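Local coordinates for 2-oxo-1,2-dihydroquinoline 8-monooxygenase, oxygenase component (Pseudomonas putida, PDB 1Z02), which hydroxylates 2-oxo-1,2-dihydroquinoline at carbon 8, passing electrons from a Rieske [2Fe-2S] cluster to a mononuclear iron that activates oxygen, at the interface of chains A and B. Residues are numbered along the deposited sequence; one frame, centred on the assembly and turned at random. Chains: chain A/B, 2-oxo-1,2-dihydroquinoline 8-monooxygenase, oxygenase component.

Contact 1: the interface of chains A and B. Residues chain A 87-89, 107; chain B 371-372, 375-376.
The guanidinium of A:Arg87 carries the B:Met372 methyl, CE, on one face, shifted toward the rim, and meets the phenol end of B:Tyr376 at its edge. Here NE of A:Arg87 donates a hydrogen bond to the hydroxyl OH of B:Tyr376, 2.9 Å long, with OH lifted 22° from the guanidinium plane; the two flat groups are turned 66° against each other. The bend at chi3 (65°) in A:Arg87 turns NE toward the phenol and lays the guanidinium beyond it across the methionine methyl. The ring of B:Phe375 takes A:Gly88 on one face: CA of the glycine stands 3.8 Å from the ring centroid, a CH-pi contact in which the bare backbone lies close over the aromatic surface. At the edge of the A:Tyr107 ring, and in its plane, sits the B:Met372 sulfur, SD being 3.4 Å from CE1. The same methionine brings CG to within 3.5 Å of A:Val89 CG2, and so wedges between the valine, the tyrosine and the arginine. Water 1 joins the backbones, 3.0 Å from A:Gly88 O and 2.7 Å from B:Ala371 O. All the chain B residues lie on one helix, 363-377, and the chain A residues come from two loops of the Rieske domain; A:Arg87, A:Val89 and A:Tyr107 themselves line the cluster pocket, so the helix packs against the cluster-binding end of that domain.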
ATOM      1  N   ARG A  87      -3.586 -26.186  -4.259  1.00 10.52           N
ATOM      2  CA  ARG A  87      -3.102 -24.910  -4.767  1.00 10.86           C
ATOM      3  C   ARG A  87      -3.256 -23.698  -3.844  1.00 10.61           C
ATOM      4  O   ARG A  87      -3.415 -22.570  -4.305  1.00  9.52           O
ATOM      5  CB  ARG A  87      -3.718 -24.648  -6.143  1.00 11.00           C
ATOM      6  CG  ARG A  87      -3.451 -25.808  -7.095  1.00 14.43           C
ATOM      7  CD  ARG A  87      -3.706 -25.465  -8.543  1.00 14.03           C
ATOM      8  NE  ARG A  87      -2.782 -24.440  -9.017  1.00 14.62           N
ATOM      9  CZ  ARG A  87      -2.596 -24.137 -10.296  1.00 13.88           C
ATOM     10  NH1 ARG A  87      -1.738 -23.184 -10.626  1.00 13.71           N
ATOM     11  NH2 ARG A  87      -3.260 -24.788 -11.239  1.00 12.39           N
ATOM     12  N   GLY A  88      -3.205 -23.959  -2.539  1.00 10.06           N
ATOM     13  CA  GLY A  88      -3.223 -22.907  -1.529  1.00 10.03           C
ATOM     14  C   GLY A  88      -4.412 -22.009  -1.275  1.00  9.20           C
ATOM     15  O   GLY A  88      -4.269 -20.955  -0.647  1.00 10.01           O
ATOM     16  N   VAL A  89      -5.572 -22.415  -1.772  1.00  7.79           N
ATOM     17  CA  VAL A  89      -6.801 -21.675  -1.580  1.00  7.94           C
ATOM     18  C   VAL A  89      -7.227 -21.776  -0.123  1.00  9.17           C
ATOM     19  O   VAL A  89      -7.010 -22.801   0.534  1.00  8.12           O
ATOM     20  CB  VAL A  89      -7.923 -22.259  -2.463  1.00 10.66           C
ATOM     21  CG1 VAL A  89      -9.257 -21.694  -2.068  1.00 12.77           C
ATOM     22  CG2 VAL A  89      -7.642 -21.959  -3.918  1.00 11.95           C
ATOM     23  N   TYR A 107     -12.516 -25.464  -4.584  1.00  9.85           N
ATOM     24  CA  TYR A 107     -12.009 -25.370  -5.940  1.00 11.86           C
ATOM     25  C   TYR A 107     -12.077 -26.731  -6.631  1.00 12.92           C
ATOM     26  O   TYR A 107     -12.942 -26.943  -7.474  1.00 12.97           O
ATOM     27  CB  TYR A 107     -10.578 -24.824  -5.957  1.00 11.23           C
ATOM     28  CG  TYR A 107     -10.130 -24.335  -7.322  1.00 14.88           C
ATOM     29  CD1 TYR A 107      -8.856 -23.807  -7.513  1.00 17.37           C
ATOM     30  CD2 TYR A 107     -10.974 -24.418  -8.425  1.00 13.52           C
ATOM     31  CE1 TYR A 107      -8.436 -23.379  -8.769  1.00 17.15           C
ATOM     32  CE2 TYR A 107     -10.564 -23.997  -9.674  1.00 14.53           C
ATOM     33  CZ  TYR A 107      -9.299 -23.482  -9.845  1.00 15.70           C
ATOM     34  OH  TYR A 107      -8.896 -23.094 -11.106  1.00 19.22           O
TER
ATOM     35  N   ALA B 371      -8.372 -16.248  -4.950  1.00  7.23           N
ATOM     36  CA  ALA B 371      -8.122 -17.076  -3.776  1.00  6.94           C
ATOM     37  C   ALA B 371      -6.778 -17.809  -3.805  1.00  5.85           C
ATOM     38  O   ALA B 371      -6.212 -18.111  -2.753  1.00  7.49           O
ATOM     39  CB  ALA B 371      -9.268 -18.080  -3.597  1.00  6.48           C
ATOM     40  N   MET B 372      -6.268 -18.087  -5.000  1.00  7.44           N
ATOM     41  CA  MET B 372      -4.992 -18.795  -5.168  1.00  7.88           C
ATOM     42  C   MET B 372      -3.737 -17.923  -5.121  1.00  7.41           C
ATOM     43  O   MET B 372      -2.666 -18.379  -4.734  1.00  7.28           O
ATOM     44  CB  MET B 372      -4.980 -19.537  -6.506  1.00 10.35           C
ATOM     45  CG  MET B 372      -5.419 -20.986  -6.441  1.00 14.60           C
ATOM     46  SD  MET B 372      -5.504 -21.733  -8.086  1.00 15.78           S
ATOM     47  CE  MET B 372      -4.089 -21.225  -8.779  1.00 12.83           C
ATOM     48  N   PHE B 375      -0.792 -17.855  -2.244  1.00  7.35           N
ATOM     49  CA  PHE B 375       0.053 -19.043  -2.134  1.00  7.18           C
ATOM     50  C   PHE B 375       1.242 -18.947  -3.082  1.00  7.10           C
ATOM     51  O   PHE B 375       2.338 -19.415  -2.771  1.00  6.12           O
ATOM     52  CB  PHE B 375      -0.783 -20.289  -2.469  1.00  6.41           C
ATOM     53  CG  PHE B 375      -0.076 -21.604  -2.239  1.00  6.00           C
ATOM     54  CD1 PHE B 375       0.555 -21.870  -1.029  1.00  5.71           C
ATOM     55  CD2 PHE B 375      -0.117 -22.611  -3.204  1.00  8.66           C
ATOM     56  CE1 PHE B 375       1.131 -23.112  -0.781  1.00  7.08           C
ATOM     57  CE2 PHE B 375       0.458 -23.863  -2.969  1.00  9.21           C
ATOM     58  CZ  PHE B 375       1.081 -24.114  -1.748  1.00 10.63           C
ATOM     59  N   TYR B 376       1.023 -18.295  -4.217  1.00  6.52           N
ATOM     60  CA  TYR B 376       2.028 -18.183  -5.274  1.00  7.53           C
ATOM     61  C   TYR B 376       2.892 -16.938  -5.432  1.00  8.45           C
ATOM     62  O   TYR B 376       4.037 -17.048  -5.873  1.00  8.44           O
ATOM     63  CB  TYR B 376       1.344 -18.418  -6.618  1.00  6.23           C
ATOM     64  CG  TYR B 376       0.840 -19.813  -6.811  1.00  7.86           C
ATOM     65  CD1 TYR B 376       1.638 -20.778  -7.425  1.00  7.42           C
ATOM     66  CD2 TYR B 376      -0.440 -20.176  -6.391  1.00  4.99           C
ATOM     67  CE1 TYR B 376       1.176 -22.067  -7.625  1.00  5.63           C
ATOM     68  CE2 TYR B 376      -0.910 -21.465  -6.581  1.00  5.50           C
ATOM     69  CZ  TYR B 376      -0.093 -22.404  -7.198  1.00  5.41           C
ATOM     70  OH  TYR B 376      -0.527 -23.693  -7.369  1.00  7.05           O
TER
HETATM   71  O   HOH W   1      -4.004 -18.014  -1.231  1.00  7.88           O

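Contact 2: the interface of chains A and B. Residues chain A 128-130, 133; chain B 17, 19-20, 388.
A loop of the Rieske domain, A:128-133, here meets two loops of the neighbouring chain, one near its N-terminus and one at B:Val388. A:Thr133 OG1 and B:Ser17 OG share a short hydrogen bond of 2.5 Å whose direction is not settled. Each hydroxyl has a further partner on its own side: A:Thr133 OG1 donates to the carbonyl A:Leu130 O (2.7 Å), and B:Ser17 OG accepts from the amide B:Ala19 N (3.0 Å), which makes a short chain of bonds across the seam. The serine OG lies opposite its backbone N (chi1 169°), the setting that brings it to the threonine. Beside this pair A:Leu130 divides its branches, CD1 pressing on B:Ser17 CB at a tight 3.5 Å and CD2 reaching B:Val388 CG1 at 3.6 Å. The A:Asp128 carboxylate lies against the same valine and is held by the amide of A:Leu130, whose N meets OD2 on the anti side, tilted well out of the carboxylate plane, at 3.1 Å. Water 2 links that OD2 to B:Ala19 O, while the methyl of B:Ala19 packs on the aliphatic stretch of A:Lys129 at CD. Every residue sits in a loop: B:Val388 just ahead of the 3-10 helix 389-391, and the stretch B:17-20, near the N-terminus, along the neighbour's Rieske domain.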
ATOM      1  N   ASP A 128      -6.769 -40.926  -6.811  1.00 12.84           N
ATOM      2  CA  ASP A 128      -5.432 -40.382  -6.994  1.00 13.12           C
ATOM      3  C   ASP A 128      -4.490 -40.912  -5.913  1.00 13.99           C
ATOM      4  O   ASP A 128      -4.874 -41.038  -4.758  1.00 14.11           O
ATOM      5  CB  ASP A 128      -5.460 -38.857  -6.932  1.00 13.33           C
ATOM      6  CG  ASP A 128      -4.226 -38.243  -7.537  1.00 10.83           C
ATOM      7  OD1 ASP A 128      -4.196 -38.101  -8.777  1.00 11.00           O
ATOM      8  OD2 ASP A 128      -3.285 -37.920  -6.781  1.00 11.12           O
ATOM      9  N   LYS A 129      -3.252 -41.204  -6.293  1.00 15.86           N
ATOM     10  CA  LYS A 129      -2.266 -41.736  -5.357  1.00 17.45           C
ATOM     11  C   LYS A 129      -1.922 -40.795  -4.196  1.00 16.11           C
ATOM     12  O   LYS A 129      -1.422 -41.238  -3.164  1.00 14.68           O
ATOM     13  CB  LYS A 129      -0.975 -42.101  -6.100  1.00 21.42           C
ATOM     14  CG  LYS A 129      -0.222 -40.904  -6.671  1.00 27.07           C
ATOM     15  CD  LYS A 129       1.275 -41.191  -6.773  1.00 31.82           C
ATOM     16  CE  LYS A 129       1.694 -41.729  -8.123  1.00 34.89           C
ATOM     17  NZ  LYS A 129       1.800 -40.680  -9.168  1.00 35.11           N
ATOM     18  N   LEU A 130      -2.187 -39.503  -4.357  1.00 14.18           N
ATOM     19  CA  LEU A 130      -1.858 -38.548  -3.307  1.00 12.81           C
ATOM     20  C   LEU A 130      -2.728 -38.741  -2.080  1.00 13.17           C
ATOM     21  O   LEU A 130      -2.285 -38.523  -0.957  1.00 13.44           O
ATOM     22  CB  LEU A 130      -2.007 -37.109  -3.818  1.00 11.26           C
ATOM     23  CG  LEU A 130      -1.544 -36.027  -2.835  1.00  8.65           C
ATOM     24  CD1 LEU A 130      -0.036 -36.088  -2.676  1.00  8.54           C
ATOM     25  CD2 LEU A 130      -1.969 -34.672  -3.332  1.00  6.27           C
ATOM     26  N   THR A 133      -1.768 -39.799   1.685  1.00 12.18           N
ATOM     27  CA  THR A 133      -0.326 -39.650   1.893  1.00 12.53           C
ATOM     28  C   THR A 133       0.073 -38.347   2.582  1.00 13.34           C
ATOM     29  O   THR A 133       1.249 -38.127   2.865  1.00 12.69           O
ATOM     30  CB  THR A 133       0.463 -39.763   0.564  1.00 12.47           C
ATOM     31  OG1 THR A 133       0.288 -38.574  -0.214  1.00 10.55           O
ATOM     32  CG2 THR A 133      -0.032 -40.955  -0.243  1.00 14.12           C
TER
ATOM     33  N   SER B  17       3.976 -34.511   0.047  1.00 20.46           N
ATOM     34  CA  SER B  17       4.001 -35.931  -0.295  1.00 20.05           C
ATOM     35  C   SER B  17       4.731 -36.279  -1.591  1.00 21.08           C
ATOM     36  O   SER B  17       4.612 -35.576  -2.594  1.00 19.38           O
ATOM     37  CB  SER B  17       2.565 -36.464  -0.371  1.00 20.67           C
ATOM     38  OG  SER B  17       2.523 -37.762  -0.942  1.00 17.90           O
ATOM     39  N   ALA B  19       3.980 -38.454  -3.462  1.00 16.96           N
ATOM     40  CA  ALA B  19       2.979 -38.955  -4.394  1.00 17.33           C
ATOM     41  C   ALA B  19       2.392 -37.864  -5.293  1.00 16.59           C
ATOM     42  O   ALA B  19       1.558 -38.155  -6.150  1.00 15.08           O
ATOM     43  CB  ALA B  19       1.860 -39.661  -3.631  1.00 18.66           C
ATOM     44  N   ARG B  20       2.812 -36.615  -5.099  1.00 13.82           N
ATOM     45  CA  ARG B  20       2.313 -35.523  -5.931  1.00 12.21           C
ATOM     46  C   ARG B  20       2.856 -35.668  -7.350  1.00 12.07           C
ATOM     47  O   ARG B  20       3.937 -36.222  -7.562  1.00 12.14           O
ATOM     48  CB  ARG B  20       2.719 -34.158  -5.352  1.00 13.76           C
ATOM     49  CG  ARG B  20       4.216 -33.869  -5.322  1.00 10.26           C
ATOM     50  CD  ARG B  20       4.469 -32.477  -4.751  1.00 13.19           C
ATOM     51  NE  ARG B  20       5.894 -32.166  -4.622  1.00 11.88           N
ATOM     52  CZ  ARG B  20       6.371 -30.951  -4.354  1.00 14.85           C
ATOM     53  NH1 ARG B  20       5.536 -29.933  -4.186  1.00 13.34           N
ATOM     54  NH2 ARG B  20       7.683 -30.748  -4.264  1.00 11.75           N
ATOM     55  N   VAL B 388      -1.805 -33.214  -8.837  1.00  7.98           N
ATOM     56  CA  VAL B 388      -2.221 -34.600  -8.989  1.00  8.31           C
ATOM     57  C   VAL B 388      -2.438 -35.030 -10.445  1.00  9.65           C
ATOM     58  O   VAL B 388      -2.122 -34.294 -11.377  1.00  7.74           O
ATOM     59  CB  VAL B 388      -3.508 -34.866  -8.152  1.00  9.39           C
ATOM     60  CG1 VAL B 388      -3.208 -34.723  -6.668  1.00 10.07           C
ATOM     61  CG2 VAL B 388      -4.591 -33.877  -8.525  1.00 10.34           C
TER
HETATM   62  O   HOH W   2      -0.805 -37.612  -7.917  1.00 11.49           O

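Contact 3: the interface of chains A and B. Residues chain A 107-108; chain B 215, 218, 221, 224, 368, 372.
This is the head-to-tail interface of a Rieske oxygenase trimer, where the cluster domain of one subunit docks on the catalytic domain of the next and gives electrons a path between their metal centres. A:His108, a cluster ligand, donates from NE2 to B:Asp218 OD1 over 2.8 Å, with the imidazole and carboxylate planes 49° apart and the donor 45° out of the carboxylate plane. The other oxygen, OD2, accepts from ND1 of B:His221 (2.8 Å), a ligand of the catalytic iron, so the aspartate bridges the two histidines and would be expected to polarise both. A:His108 also lays CE1 over the centre of the A:Tyr107 ring. CG opposite the backbone N carries that ring out of its loop into chain B, hydroxyl foremost, where B:Asn215 ND2 donates to OH at 2.9 Å, within 9° of the amide plane. B:His221 CB comes to CE2 at 3.6 Å from the side of A:His108, B:Val224 CG2 to CD2 at 3.7 Å from the other. A leucine in place of A:Tyr107 would probably leave the B:Asn215 amide without its acceptor and open a gap beside B:His221. On chain B helices 209-216, 222-225 and 363-377 and the loop of B:Asp218 line the pocket, facing the loop after strand 102-104 of chain A.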
ATOM      1  N   TYR A 107     -12.516 -25.464  -4.584  1.00  9.85           N
ATOM      2  CA  TYR A 107     -12.009 -25.370  -5.940  1.00 11.86           C
ATOM      3  C   TYR A 107     -12.077 -26.731  -6.631  1.00 12.92           C
ATOM      4  O   TYR A 107     -12.942 -26.943  -7.474  1.00 12.97           O
ATOM      5  CB  TYR A 107     -10.578 -24.824  -5.957  1.00 11.23           C
ATOM      6  CG  TYR A 107     -10.130 -24.335  -7.322  1.00 14.88           C
ATOM      7  CD1 TYR A 107      -8.856 -23.807  -7.513  1.00 17.37           C
ATOM      8  CD2 TYR A 107     -10.974 -24.418  -8.425  1.00 13.52           C
ATOM      9  CE1 TYR A 107      -8.436 -23.379  -8.769  1.00 17.15           C
ATOM     10  CE2 TYR A 107     -10.564 -23.997  -9.674  1.00 14.53           C
ATOM     11  CZ  TYR A 107      -9.299 -23.482  -9.845  1.00 15.70           C
ATOM     12  OH  TYR A 107      -8.896 -23.094 -11.106  1.00 19.22           O
ATOM     13  N   HIS A 108     -11.186 -27.655  -6.273  1.00 15.11           N
ATOM     14  CA  HIS A 108     -11.185 -28.974  -6.907  1.00 15.04           C
ATOM     15  C   HIS A 108     -11.671 -30.095  -5.996  1.00 16.28           C
ATOM     16  O   HIS A 108     -11.671 -31.259  -6.390  1.00 19.96           O
ATOM     17  CB  HIS A 108      -9.790 -29.327  -7.416  1.00 14.73           C
ATOM     18  CG  HIS A 108      -9.230 -28.341  -8.389  1.00 13.61           C
ATOM     19  ND1 HIS A 108      -8.387 -27.316  -8.014  1.00 13.49           N
ATOM     20  CD2 HIS A 108      -9.401 -28.214  -9.724  1.00 13.89           C
ATOM     21  CE1 HIS A 108      -8.064 -26.602  -9.077  1.00 13.20           C
ATOM     22  NE2 HIS A 108      -8.668 -27.127 -10.128  1.00 14.04           N
TER
ATOM     23  N   ASN B 215      -6.625 -21.516 -14.725  1.00 11.24           N
ATOM     24  CA  ASN B 215      -8.001 -21.736 -14.313  1.00 11.76           C
ATOM     25  C   ASN B 215      -8.880 -21.770 -15.560  1.00 12.38           C
ATOM     26  O   ASN B 215      -9.886 -22.475 -15.605  1.00 13.67           O
ATOM     27  CB  ASN B 215      -8.471 -20.618 -13.373  1.00 11.14           C
ATOM     28  CG  ASN B 215      -9.981 -20.479 -13.344  1.00 11.32           C
ATOM     29  OD1 ASN B 215     -10.555 -19.746 -14.147  1.00  9.56           O
ATOM     30  ND2 ASN B 215     -10.632 -21.194 -12.431  1.00  9.17           N
ATOM     31  N   ASP B 218      -8.949 -25.373 -16.899  1.00 13.51           N
ATOM     32  CA  ASP B 218      -9.025 -26.426 -15.887  1.00 13.50           C
ATOM     33  C   ASP B 218     -10.251 -27.270 -16.236  1.00 15.77           C
ATOM     34  O   ASP B 218     -11.318 -26.721 -16.552  1.00 14.31           O
ATOM     35  CB  ASP B 218      -9.199 -25.808 -14.498  1.00 12.73           C
ATOM     36  CG  ASP B 218      -9.207 -26.842 -13.398  1.00 15.22           C
ATOM     37  OD1 ASP B 218      -8.131 -27.128 -12.845  1.00 15.22           O
ATOM     38  OD2 ASP B 218     -10.288 -27.385 -13.087  1.00 15.26           O
ATOM     39  N   HIS B 221     -13.471 -28.512 -11.989  1.00 23.55           N
ATOM     40  CA  HIS B 221     -13.827 -27.616 -10.891  1.00 21.73           C
ATOM     41  C   HIS B 221     -15.319 -27.346 -10.822  1.00 21.45           C
ATOM     42  O   HIS B 221     -15.762 -26.194 -10.794  1.00 22.08           O
ATOM     43  CB  HIS B 221     -13.027 -26.305 -10.939  1.00 19.14           C
ATOM     44  CG  HIS B 221     -13.194 -25.513 -12.199  1.00 18.13           C
ATOM     45  ND1 HIS B 221     -12.608 -25.869 -13.395  1.00 16.09           N
ATOM     46  CD2 HIS B 221     -13.839 -24.346 -12.428  1.00 15.48           C
ATOM     47  CE1 HIS B 221     -12.882 -24.949 -14.305  1.00 14.95           C
ATOM     48  NE2 HIS B 221     -13.627 -24.018 -13.744  1.00 15.57           N
ATOM     49  N   VAL B 224     -17.068 -24.937  -8.321  1.00 12.41           N
ATOM     50  CA  VAL B 224     -17.015 -23.508  -8.611  1.00 13.01           C
ATOM     51  C   VAL B 224     -18.211 -23.019  -9.425  1.00 12.93           C
ATOM     52  O   VAL B 224     -18.644 -21.880  -9.273  1.00 10.97           O
ATOM     53  CB  VAL B 224     -15.712 -23.151  -9.374  1.00 12.74           C
ATOM     54  CG1 VAL B 224     -15.778 -21.720  -9.918  1.00 10.36           C
ATOM     55  CG2 VAL B 224     -14.514 -23.292  -8.435  1.00 13.34           C
ATOM     56  N   ALA B 368     -12.148 -17.695  -7.682  1.00 13.99           N
ATOM     57  CA  ALA B 368     -11.278 -18.854  -7.564  1.00 11.58           C
ATOM     58  C   ALA B 368      -9.835 -18.420  -7.802  1.00  9.55           C
ATOM     59  O   ALA B 368      -8.932 -18.790  -7.057  1.00  9.95           O
ATOM     60  CB  ALA B 368     -11.680 -19.920  -8.570  1.00 10.02           C
ATOM     61  N   MET B 372      -6.268 -18.087  -5.000  1.00  7.44           N
ATOM     62  CA  MET B 372      -4.992 -18.795  -5.168  1.00  7.88           C
ATOM     63  C   MET B 372      -3.737 -17.923  -5.121  1.00  7.41           C
ATOM     64  O   MET B 372      -2.666 -18.379  -4.734  1.00  7.28           O
ATOM     65  CB  MET B 372      -4.980 -19.537  -6.506  1.00 10.35           C
ATOM     66  CG  MET B 372      -5.419 -20.986  -6.441  1.00 14.60           C
ATOM     67  SD  MET B 372      -5.504 -21.733  -8.086  1.00 15.78           S
ATOM     68  CE  MET B 372      -4.089 -21.225  -8.779  1.00 12.83           C
TER

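Contacts 1 and 3 adjoin, their C-alpha centres about 9 Å apart, and share A:Tyr107 and B:Met372; helix 363-377 of chain B serves both. Contact 2 stands apart, about 18 Å from contact 1 and 19 Å from contact 3, and uses another loop of the same Rieske domain, against two other loops of chain B. Together they probably hold that domain at two places: contact 3 carries the bridge between the metal centres with contact 1 packed beside it, and contact 2 is likely to steady the domain's orientation. Repeated round the three copies of the assembly, this pairs each cluster with a neighbour's catalytic iron.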